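Local coordinates for protein sialyltransferase 0160 (Photobacterium damselae, PDB 4R84) that probably transfers sialic acid from its CMP-activated form to galactoside acceptors, as a GT-B-type glycosyltransferase, at residues A[375-380]-A[415-420]; A[394-399]-A[443-448]; A[465-468]-A[472-475]; A[345-350]-A[425-430]. One frame throughout, in Å; residues are numbered along the deposited sequence.

Contact 1: A[375-380]-A[415-420]; sequences YYAQQQ and DIILGS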
# COMPACT_ATOMS: atom_id res chain seq x y z
N TYR A 375 2.44 -35.77 -8.44
CA TYR A 375 3.46 -35.93 -7.40
C TYR A 375 3.49 -34.72 -6.47
O TYR A 375 3.56 -34.86 -5.25
CB TYR A 375 4.84 -36.15 -8.02
CG TYR A 375 6.03 -36.02 -7.07
CD1 TYR A 375 6.57 -34.78 -6.76
CD2 TYR A 375 6.63 -37.15 -6.52
CE1 TYR A 375 7.66 -34.66 -5.93
CE2 TYR A 375 7.73 -37.03 -5.69
CZ TYR A 375 8.24 -35.79 -5.39
OH TYR A 375 9.33 -35.66 -4.55
N TYR A 376 3.42 -33.52 -7.05
CA TYR A 376 3.54 -32.31 -6.24
C TYR A 376 2.32 -32.15 -5.36
O TYR A 376 2.45 -31.70 -4.22
CB TYR A 376 3.78 -31.07 -7.13
CG TYR A 376 5.14 -31.21 -7.78
CD1 TYR A 376 6.30 -31.04 -7.04
CD2 TYR A 376 5.26 -31.57 -9.12
CE1 TYR A 376 7.56 -31.22 -7.62
CE2 TYR A 376 6.51 -31.74 -9.71
CZ TYR A 376 7.64 -31.57 -8.96
OH TYR A 376 8.87 -31.75 -9.54
N ALA A 377 1.16 -32.53 -5.87
CA ALA A 377 -0.06 -32.52 -5.05
C ALA A 377 0.05 -33.54 -3.92
O ALA A 377 -0.32 -33.26 -2.79
CB ALA A 377 -1.29 -32.80 -5.90
N GLN A 378 0.58 -34.71 -4.24
CA GLN A 378 0.67 -35.77 -3.24
C GLN A 378 1.63 -35.41 -2.10
O GLN A 378 1.37 -35.75 -0.94
CB GLN A 378 1.09 -37.10 -3.88
CG GLN A 378 1.19 -38.28 -2.90
CD GLN A 378 -0.11 -38.54 -2.14
OE1 GLN A 378 -1.19 -38.59 -2.73
NE2 GLN A 378 -0.01 -38.74 -0.83
N GLN A 379 2.73 -34.73 -2.42
CA GLN A 379 3.66 -34.34 -1.38
C GLN A 379 3.00 -33.39 -0.39
O GLN A 379 3.25 -33.46 0.82
CB GLN A 379 4.91 -33.70 -1.96
CG GLN A 379 5.72 -34.63 -2.84
CD GLN A 379 5.84 -36.03 -2.24
OE1 GLN A 379 6.50 -36.21 -1.22
NE2 GLN A 379 5.24 -37.02 -2.89
N GLN A 380 2.14 -32.51 -0.90
CA GLN A 380 1.47 -31.55 -0.04
C GLN A 380 0.43 -32.25 0.81
O GLN A 380 0.27 -31.93 2.00
CB GLN A 380 0.88 -30.42 -0.87
CG GLN A 380 1.98 -29.68 -1.66
CD GLN A 380 1.44 -28.50 -2.45
OE1 GLN A 380 0.91 -27.54 -1.89
NE2 GLN A 380 1.56 -28.58 -3.77
N ASP A 415 -7.32 -28.92 -6.57
CA ASP A 415 -8.44 -29.86 -6.54
C ASP A 415 -8.08 -31.19 -5.87
O ASP A 415 -8.88 -31.74 -5.12
CB ASP A 415 -8.97 -30.15 -7.94
CG ASP A 415 -9.38 -28.90 -8.69
OD1 ASP A 415 -9.83 -27.93 -8.04
OD2 ASP A 415 -9.30 -28.92 -9.93
N ILE A 416 -6.89 -31.70 -6.18
CA ILE A 416 -6.41 -32.97 -5.61
C ILE A 416 -6.25 -32.86 -4.11
O ILE A 416 -6.73 -33.73 -3.36
CB ILE A 416 -5.07 -33.39 -6.24
CG1 ILE A 416 -5.27 -33.77 -7.71
CG2 ILE A 416 -4.45 -34.58 -5.48
CD1 ILE A 416 -3.98 -33.94 -8.48
N ILE A 417 -5.60 -31.79 -3.66
CA ILE A 417 -5.39 -31.58 -2.23
C ILE A 417 -6.70 -31.41 -1.48
O ILE A 417 -6.93 -32.07 -0.45
CB ILE A 417 -4.49 -30.35 -1.97
CG1 ILE A 417 -3.09 -30.58 -2.54
CG2 ILE A 417 -4.42 -30.01 -0.47
CD1 ILE A 417 -2.22 -29.32 -2.59
N LEU A 418 -7.58 -30.55 -1.99
CA LEU A 418 -8.85 -30.32 -1.31
C LEU A 418 -9.66 -31.62 -1.23
O LEU A 418 -10.27 -31.92 -0.20
CB LEU A 418 -9.65 -29.22 -2.02
CG LEU A 418 -10.90 -28.70 -1.30
CD1 LEU A 418 -10.49 -28.09 0.04
CD2 LEU A 418 -11.64 -27.68 -2.17
N GLY A 419 -9.65 -32.37 -2.32
CA GLY A 419 -10.42 -33.60 -2.40
C GLY A 419 -9.89 -34.70 -1.49
O GLY A 419 -10.56 -35.70 -1.27
N SER A 420 -8.68 -34.51 -0.96
CA SER A 420 -8.06 -35.55 -0.13
C SER A 420 -8.46 -35.43 1.33
O SER A 420 -8.16 -36.31 2.14
CB SER A 420 -6.54 -35.50 -0.25
OG SER A 420 -6.13 -35.69 -1.58

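Contact 2: A[394-399]-A[443-448]; sequences YYLGKD and PDTVAG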
# COMPACT_ATOMS: atom_id res chain seq x y z
N TYR A 394 5.75 -33.69 13.63
CA TYR A 394 5.39 -32.38 13.11
C TYR A 394 3.90 -32.09 13.27
O TYR A 394 3.34 -31.22 12.60
CB TYR A 394 5.80 -32.29 11.64
CG TYR A 394 7.22 -32.76 11.49
CD1 TYR A 394 8.29 -31.96 11.88
CD2 TYR A 394 7.50 -34.02 10.97
CE1 TYR A 394 9.59 -32.40 11.77
CE2 TYR A 394 8.80 -34.47 10.84
CZ TYR A 394 9.85 -33.65 11.24
OH TYR A 394 11.14 -34.10 11.11
N TYR A 395 3.28 -32.82 14.19
CA TYR A 395 1.91 -32.55 14.60
C TYR A 395 1.77 -31.08 14.97
O TYR A 395 2.68 -30.50 15.57
CB TYR A 395 1.56 -33.46 15.78
CG TYR A 395 0.18 -33.31 16.39
CD1 TYR A 395 -0.96 -33.33 15.60
CD2 TYR A 395 0.02 -33.23 17.76
CE1 TYR A 395 -2.22 -33.22 16.16
CE2 TYR A 395 -1.23 -33.14 18.33
CZ TYR A 395 -2.35 -33.13 17.52
OH TYR A 395 -3.60 -33.03 18.09
N LEU A 396 0.68 -30.46 14.55
CA LEU A 396 0.46 -29.03 14.83
C LEU A 396 0.43 -28.75 16.33
O LEU A 396 0.64 -27.62 16.75
CB LEU A 396 -0.83 -28.53 14.18
CG LEU A 396 -0.94 -28.45 12.65
CD1 LEU A 396 -2.37 -28.13 12.27
CD2 LEU A 396 -0.01 -27.38 12.07
N GLY A 397 0.14 -29.78 17.14
CA GLY A 397 0.15 -29.65 18.59
C GLY A 397 -1.19 -29.86 19.28
O GLY A 397 -1.26 -30.14 20.48
N LYS A 398 -2.27 -29.69 18.52
CA LYS A 398 -3.62 -29.95 19.02
C LYS A 398 -4.56 -30.16 17.84
O LYS A 398 -4.13 -30.09 16.70
CB LYS A 398 -4.10 -28.83 19.94
CG LYS A 398 -3.91 -27.44 19.40
CD LYS A 398 -4.35 -26.42 20.42
CE LYS A 398 -3.96 -25.02 20.02
NZ LYS A 398 -4.40 -24.03 21.04
N ASP A 399 -5.82 -30.46 18.12
CA ASP A 399 -6.80 -30.66 17.05
C ASP A 399 -7.28 -29.34 16.49
O ASP A 399 -7.71 -28.47 17.25
CB ASP A 399 -7.99 -31.48 17.56
CG ASP A 399 -7.58 -32.86 18.03
OD1 ASP A 399 -6.71 -33.47 17.37
OD2 ASP A 399 -8.12 -33.33 19.06
N PRO A 443 -6.11 -17.10 10.90
CA PRO A 443 -6.65 -18.17 11.74
C PRO A 443 -5.83 -18.32 13.01
O PRO A 443 -5.00 -17.46 13.32
CB PRO A 443 -6.51 -19.39 10.86
CG PRO A 443 -5.20 -19.14 10.15
CD PRO A 443 -5.27 -17.64 9.82
N ASP A 444 -6.06 -19.41 13.74
CA ASP A 444 -5.28 -19.67 14.94
C ASP A 444 -3.87 -20.13 14.61
O ASP A 444 -2.92 -19.80 15.31
CB ASP A 444 -6.00 -20.70 15.81
CG ASP A 444 -7.32 -20.18 16.31
OD1 ASP A 444 -7.29 -19.37 17.25
OD2 ASP A 444 -8.39 -20.56 15.77
N THR A 445 -3.72 -20.88 13.51
CA THR A 445 -2.40 -21.32 13.13
C THR A 445 -2.32 -21.48 11.62
O THR A 445 -3.31 -21.81 10.96
CB THR A 445 -2.00 -22.64 13.84
OG1 THR A 445 -0.57 -22.78 13.86
CG2 THR A 445 -2.61 -23.88 13.15
N VAL A 446 -1.13 -21.21 11.08
CA VAL A 446 -0.86 -21.29 9.66
C VAL A 446 0.38 -22.13 9.42
O VAL A 446 1.40 -21.91 10.06
CB VAL A 446 -0.63 -19.90 9.05
CG1 VAL A 446 -0.44 -20.01 7.52
CG2 VAL A 446 -1.77 -18.97 9.39
N ALA A 447 0.30 -23.06 8.48
CA ALA A 447 1.48 -23.85 8.15
C ALA A 447 1.41 -24.30 6.71
O ALA A 447 0.34 -24.29 6.11
CB ALA A 447 1.61 -25.07 9.08
N GLY A 448 2.55 -24.71 6.17
CA GLY A 448 2.56 -25.19 4.81
C GLY A 448 3.81 -24.80 4.05
O GLY A 448 4.87 -24.62 4.63

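Contact 3: A[465-468]-A[472-475]; sequences IVFT and TITD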
# COMPACT_ATOMS: atom_id res chain seq x y z
N ILE A 465 7.03 -24.24 8.46
CA ILE A 465 7.17 -23.86 7.07
C ILE A 465 7.97 -24.90 6.31
O ILE A 465 9.04 -25.32 6.76
CB ILE A 465 7.85 -22.51 6.94
CG1 ILE A 465 7.01 -21.46 7.66
CG2 ILE A 465 7.97 -22.14 5.49
CD1 ILE A 465 7.58 -20.07 7.55
N VAL A 466 7.46 -25.31 5.15
CA VAL A 466 8.10 -26.34 4.35
C VAL A 466 8.84 -25.76 3.16
O VAL A 466 8.26 -25.03 2.36
CB VAL A 466 7.08 -27.34 3.84
CG1 VAL A 466 7.76 -28.37 2.95
CG2 VAL A 466 6.40 -28.02 5.03
N PHE A 467 10.13 -26.07 3.05
CA PHE A 467 10.87 -25.70 1.86
C PHE A 467 10.97 -26.89 0.92
O PHE A 467 11.12 -28.01 1.37
CB PHE A 467 12.24 -25.17 2.22
CG PHE A 467 12.17 -23.86 2.90
CD1 PHE A 467 11.87 -23.79 4.25
CD2 PHE A 467 12.35 -22.69 2.19
CE1 PHE A 467 11.79 -22.56 4.88
CE2 PHE A 467 12.27 -21.47 2.82
CZ PHE A 467 11.98 -21.41 4.16
N THR A 468 10.82 -26.62 -0.36
CA THR A 468 10.80 -27.67 -1.37
C THR A 468 12.06 -27.58 -2.25
O THR A 468 12.76 -26.57 -2.22
CB THR A 468 9.55 -27.56 -2.25
OG1 THR A 468 9.48 -26.25 -2.79
CG2 THR A 468 8.28 -27.82 -1.44
N THR A 472 18.62 -23.84 -5.48
CA THR A 472 19.57 -23.54 -4.40
C THR A 472 19.33 -24.37 -3.15
O THR A 472 20.18 -24.42 -2.26
CB THR A 472 19.52 -22.04 -4.02
OG1 THR A 472 18.20 -21.70 -3.57
CG2 THR A 472 19.88 -21.17 -5.21
N ILE A 473 18.17 -25.03 -3.06
CA ILE A 473 17.84 -25.81 -1.88
C ILE A 473 17.47 -27.26 -2.22
O ILE A 473 16.43 -27.51 -2.82
CB ILE A 473 16.66 -25.17 -1.11
CG1 ILE A 473 17.01 -23.75 -0.68
CG2 ILE A 473 16.28 -26.02 0.09
CD1 ILE A 473 15.83 -23.01 -0.03
N THR A 474 18.30 -28.21 -1.81
CA THR A 474 18.01 -29.61 -2.12
C THR A 474 17.98 -30.52 -0.89
O THR A 474 17.74 -31.72 -1.03
CB THR A 474 19.02 -30.16 -3.17
OG1 THR A 474 20.36 -30.00 -2.68
CG2 THR A 474 18.92 -29.36 -4.47
N ASP A 475 18.17 -29.95 0.30
CA ASP A 475 17.90 -30.68 1.55
C ASP A 475 17.68 -29.68 2.69
O ASP A 475 17.80 -28.48 2.48
CB ASP A 475 19.03 -31.67 1.90
CG ASP A 475 20.37 -31.00 2.18
OD1 ASP A 475 20.43 -29.78 2.44
OD2 ASP A 475 21.40 -31.73 2.16

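Contact 4: A[345-350]-A[425-430]; sequences EQLQQQ and INIPAK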
# COMPACT_ATOMS: atom_id res chain seq x y z
N GLU A 345 -17.27 -12.30 5.60
CA GLU A 345 -18.39 -12.77 6.39
C GLU A 345 -18.53 -14.28 6.31
O GLU A 345 -18.79 -14.93 7.32
CB GLU A 345 -19.68 -12.09 5.91
CG GLU A 345 -20.95 -12.57 6.59
CD GLU A 345 -22.14 -11.70 6.24
OE1 GLU A 345 -21.92 -10.54 5.83
OE2 GLU A 345 -23.28 -12.18 6.35
N GLN A 346 -18.34 -14.83 5.12
CA GLN A 346 -18.41 -16.28 4.94
C GLN A 346 -17.27 -16.99 5.67
O GLN A 346 -17.50 -18.01 6.32
CB GLN A 346 -18.38 -16.65 3.45
CG GLN A 346 -18.51 -18.13 3.20
CD GLN A 346 -18.47 -18.47 1.73
OE1 GLN A 346 -17.73 -17.86 0.96
NE2 GLN A 346 -19.30 -19.41 1.31
N LEU A 347 -16.06 -16.47 5.59
CA LEU A 347 -14.95 -17.12 6.28
C LEU A 347 -15.14 -17.05 7.80
O LEU A 347 -14.83 -18.00 8.51
CB LEU A 347 -13.60 -16.51 5.89
CG LEU A 347 -12.38 -17.23 6.48
CD1 LEU A 347 -12.40 -18.72 6.10
CD2 LEU A 347 -11.07 -16.60 6.04
N GLN A 348 -15.68 -15.92 8.28
CA GLN A 348 -16.00 -15.78 9.70
C GLN A 348 -16.97 -16.88 10.11
O GLN A 348 -16.82 -17.50 11.17
CB GLN A 348 -16.62 -14.41 10.01
CG GLN A 348 -15.62 -13.26 10.05
CD GLN A 348 -16.29 -11.90 10.29
OE1 GLN A 348 -17.32 -11.59 9.68
NE2 GLN A 348 -15.69 -11.10 11.16
N GLN A 349 -17.98 -17.10 9.28
CA GLN A 349 -18.99 -18.12 9.55
C GLN A 349 -18.35 -19.50 9.53
O GLN A 349 -18.66 -20.35 10.37
CB GLN A 349 -20.14 -18.02 8.55
CG GLN A 349 -21.02 -16.77 8.76
CD GLN A 349 -22.03 -16.52 7.65
OE1 GLN A 349 -22.13 -17.30 6.70
NE2 GLN A 349 -22.78 -15.43 7.76
N GLN A 350 -17.45 -19.72 8.57
CA GLN A 350 -16.79 -21.03 8.45
C GLN A 350 -15.84 -21.31 9.62
O GLN A 350 -15.76 -22.46 10.10
CB GLN A 350 -16.03 -21.11 7.12
CG GLN A 350 -16.96 -21.15 5.91
CD GLN A 350 -16.26 -20.94 4.59
OE1 GLN A 350 -15.26 -20.23 4.50
NE2 GLN A 350 -16.77 -21.59 3.55
N ILE A 425 -12.16 -27.01 4.54
CA ILE A 425 -12.88 -25.90 3.91
C ILE A 425 -11.94 -25.09 3.02
O ILE A 425 -10.84 -24.73 3.44
CB ILE A 425 -13.54 -25.00 4.96
CG1 ILE A 425 -14.67 -25.79 5.64
CG2 ILE A 425 -14.11 -23.73 4.29
CD1 ILE A 425 -15.20 -25.18 6.93
N ASN A 426 -12.38 -24.80 1.80
CA ASN A 426 -11.57 -24.05 0.83
C ASN A 426 -11.66 -22.53 1.00
O ASN A 426 -12.74 -21.99 1.19
CB ASN A 426 -12.00 -24.42 -0.59
CG ASN A 426 -11.03 -23.92 -1.65
OD1 ASN A 426 -9.89 -24.36 -1.70
ND2 ASN A 426 -11.50 -23.02 -2.51
N ILE A 427 -10.51 -21.86 0.96
CA ILE A 427 -10.46 -20.40 0.83
C ILE A 427 -9.99 -20.11 -0.59
O ILE A 427 -8.89 -20.49 -0.96
CB ILE A 427 -9.52 -19.75 1.88
CG1 ILE A 427 -9.93 -20.20 3.29
CG2 ILE A 427 -9.51 -18.21 1.75
CD1 ILE A 427 -8.95 -19.77 4.36
N PRO A 428 -10.84 -19.43 -1.38
CA PRO A 428 -10.60 -19.28 -2.83
C PRO A 428 -9.17 -18.90 -3.16
O PRO A 428 -8.65 -17.90 -2.64
CB PRO A 428 -11.58 -18.17 -3.23
CG PRO A 428 -12.72 -18.31 -2.27
CD PRO A 428 -12.08 -18.76 -0.95
N ALA A 429 -8.52 -19.71 -3.99
CA ALA A 429 -7.11 -19.55 -4.28
C ALA A 429 -6.78 -18.21 -4.91
O ALA A 429 -5.65 -17.73 -4.78
CB ALA A 429 -6.63 -20.69 -5.20
N LYS A 430 -7.75 -17.61 -5.60
CA LYS A 430 -7.51 -16.32 -6.26
C LYS A 430 -7.19 -15.18 -5.28
O LYS A 430 -6.50 -14.20 -5.62
CB LYS A 430 -8.73 -15.94 -7.11
CG LYS A 430 -8.55 -14.66 -7.92
CD LYS A 430 -9.76 -14.38 -8.81
CE LYS A 430 -9.52 -13.14 -9.69
NZ LYS A 430 -10.59 -12.97 -10.72
O HOH W 1 -15.45 -22.39 0.96
O HOH W 2 -13.93 -19.63 2.40

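Contact 1: A[375-380]-A[415-420]
Ala377 of helix 373-388 fits its methyl against Ile416 of helix 412-419, joining two helices of the Rossmann-like domain that follow consecutive strands of its parallel sheet. The short helical segments run nearly side by side, with a signed crossing angle of -33° and axes 9.1 Å apart; the small Ala377 belongs to the closest CA pair, its CA 6.1 Å from Ile417 CA. Ala377 CB lies 3.7 Å from Ile416 CG2, and the CD1 branch of the same isoleucine also reaches it, at 3.9 Å, so that the methyl is touched by both arms of the fork. Ile417 works differently. Its CG1 arm leaves anti to the carbonyl carbon (chi1 -64°) and runs out extended, which brings CG1 past the backbone oxygen of Ala377 and carries CD1 on to Gln380. There CD1 lies over one face of the Gln380 amide, 3.7 Å from OE1, and also touches Gln380 CB. Two polar bonds hold this amide: Gln380 OE1 accepts from Thr364 N, and NE2 donates one turn back along its own helix. Trp367 packs on the same side chain. The bond from Gln380 NE2 to Tyr376 O is long, 3.3 Å; the acceptor lies close to the amide plane, but NE2 stands well above the carbonyl plane.

Contact 2: A[394-399]-A[443-448]
Leu396 lays its isobutyl fork over the face of strand 445-447, with one methyl for each of two residues on that face. CD2 lies 4.1 Å from Ala447 CB, while CD1 comes to 4.3 Å from Thr445 CG2; Val446, between them, points away. The leucine reaches this position with CG anti to its carbonyl carbon (chi1 -67°) and CD1 extended beyond it. Its segment belongs to the loop that leads from helix 373-388 into strand 401-405. Strand 445-447 is the outer of four parallel strands on the side where Val446 is backbone-bonded to Lys461 and to Asn463 of strand 462-468. Phe359 of the adjoining strand 358-362 touches Leu396, Thr445 and Ala447 alike, and Phe464 touches Leu396 and Ala447. Within the loop, Gly397 N lies 3.5 Å above the Tyr395 ring plane, toward its rim, and Tyr395 OH makes a weak bond of 3.2 Å to Asp399 OD1. Polar groups next to the contact turn to Asn463, whose ND2 is hydrogen-bonded to Thr445 OG1 and to Leu396 O. No hydrogen bond joins the two segments: cohesion comes from burying aliphatic carbon, while the threonine hydroxyl and leucine carbonyl find their partner in a third residue.

Contact 3: A[465-468]-A[472-475]
The strand-to-helix turn of the last beta-alpha-beta unit of the chain is closed by Phe467, near the end of strand 462-468, and Ile473, in the loop before helix 476-481. Phe467 CD2 lies 4.1 Å from Ile473 CD1, a methyl-to-ring approach in which the two side chains slant across one another. Both first torsions place the outgoing carbon anti to the carbonyl carbon, and for Ile473 (chi1 -59°) this sends the CG1 arm back toward the strand. Neighbours from helices and a strand pack on the pair: Ala479 meets both, Leu484 and Val485 of helix 483-490 touch the Phe467 side chain, and Phe501 of strand 499-502 meets Ile473. Polar bonds shape the loop. Ser470 OG binds the backbone N atoms of Thr472 and Ile473, and Asp475, as N-cap of the following helix, joins its OD1 to Glu478 N. Thr468 points its CB away from the loop, and its side chain is about 4 Å from the bound CMP-3F-Neu5Ac. A strand whose end borders the nucleotide-sugar, followed by capped helix 476-481, helix 483-490 and a return to parallel strand 499-502, is the pattern of a Rossmann-type crossover in a GT-B glycosyltransferase.

Contact 4: A[345-350]-A[425-430]
Ile425 opens strand 425-427 by laying its CG2 methyl over a face of the Gln350 amide on helix 344-353. The methyl is almost equally far from the three amide atoms, with Gln350 CD and NE2 each 3.5 Å from Ile425 CG2, and its CD1 arm reaches on toward Gln350 CB. Asn426 contributes through its backbone: water 1 is 2.7 Å and water 2 is 2.9 Å from Asn426 O, and both donate to it. Water 1 accepts from Gln350 NE2 and water 2 donates to Gln350 OE1 at 2.6 Å, which favours one orientation of the amide. Ile427 restores the apolar contact: its CD1 lies 4.0 Å from Leu347 CD1, the two side chains crossing at about a right angle. Leu347 gets there with CG anti to its backbone N (chi1 -175°). After Pro428 the chain bends off, and Ala429 O binds Lys405 NZ. Helix 344-353, which contains the calcium-site residue Tyr351 and ends just before Ser354, thus rests on an outermost strand of the four-stranded sheet and on Phe403 of the adjoining strand 401-405, while Asn426 packs on Leu418 of helix 412-419.

All four contacts lie in the Rossmann-like domain beside the bound CMP-3F-Neu5Ac. Contacts 4 and 2 reach the two outermost strands of one four-stranded parallel sheet, 425-427 and 445-447, the latter continuing to strand 462-468 through backbone bonds; their centres are 18 Å apart. Contact 1 joins helices that follow two inner strands of that sheet; its residues fall within the span bridged by contact 4, and Leu418 CD2 meets Asn426 CB at 3.6 Å. Contact 3 comes last along the chain, linked to contact 2 where Gly448 O probably accepts a hydrogen bond from Val466 N. Contacts 3 and 4 are farthest apart, with centres 29 Å from each other.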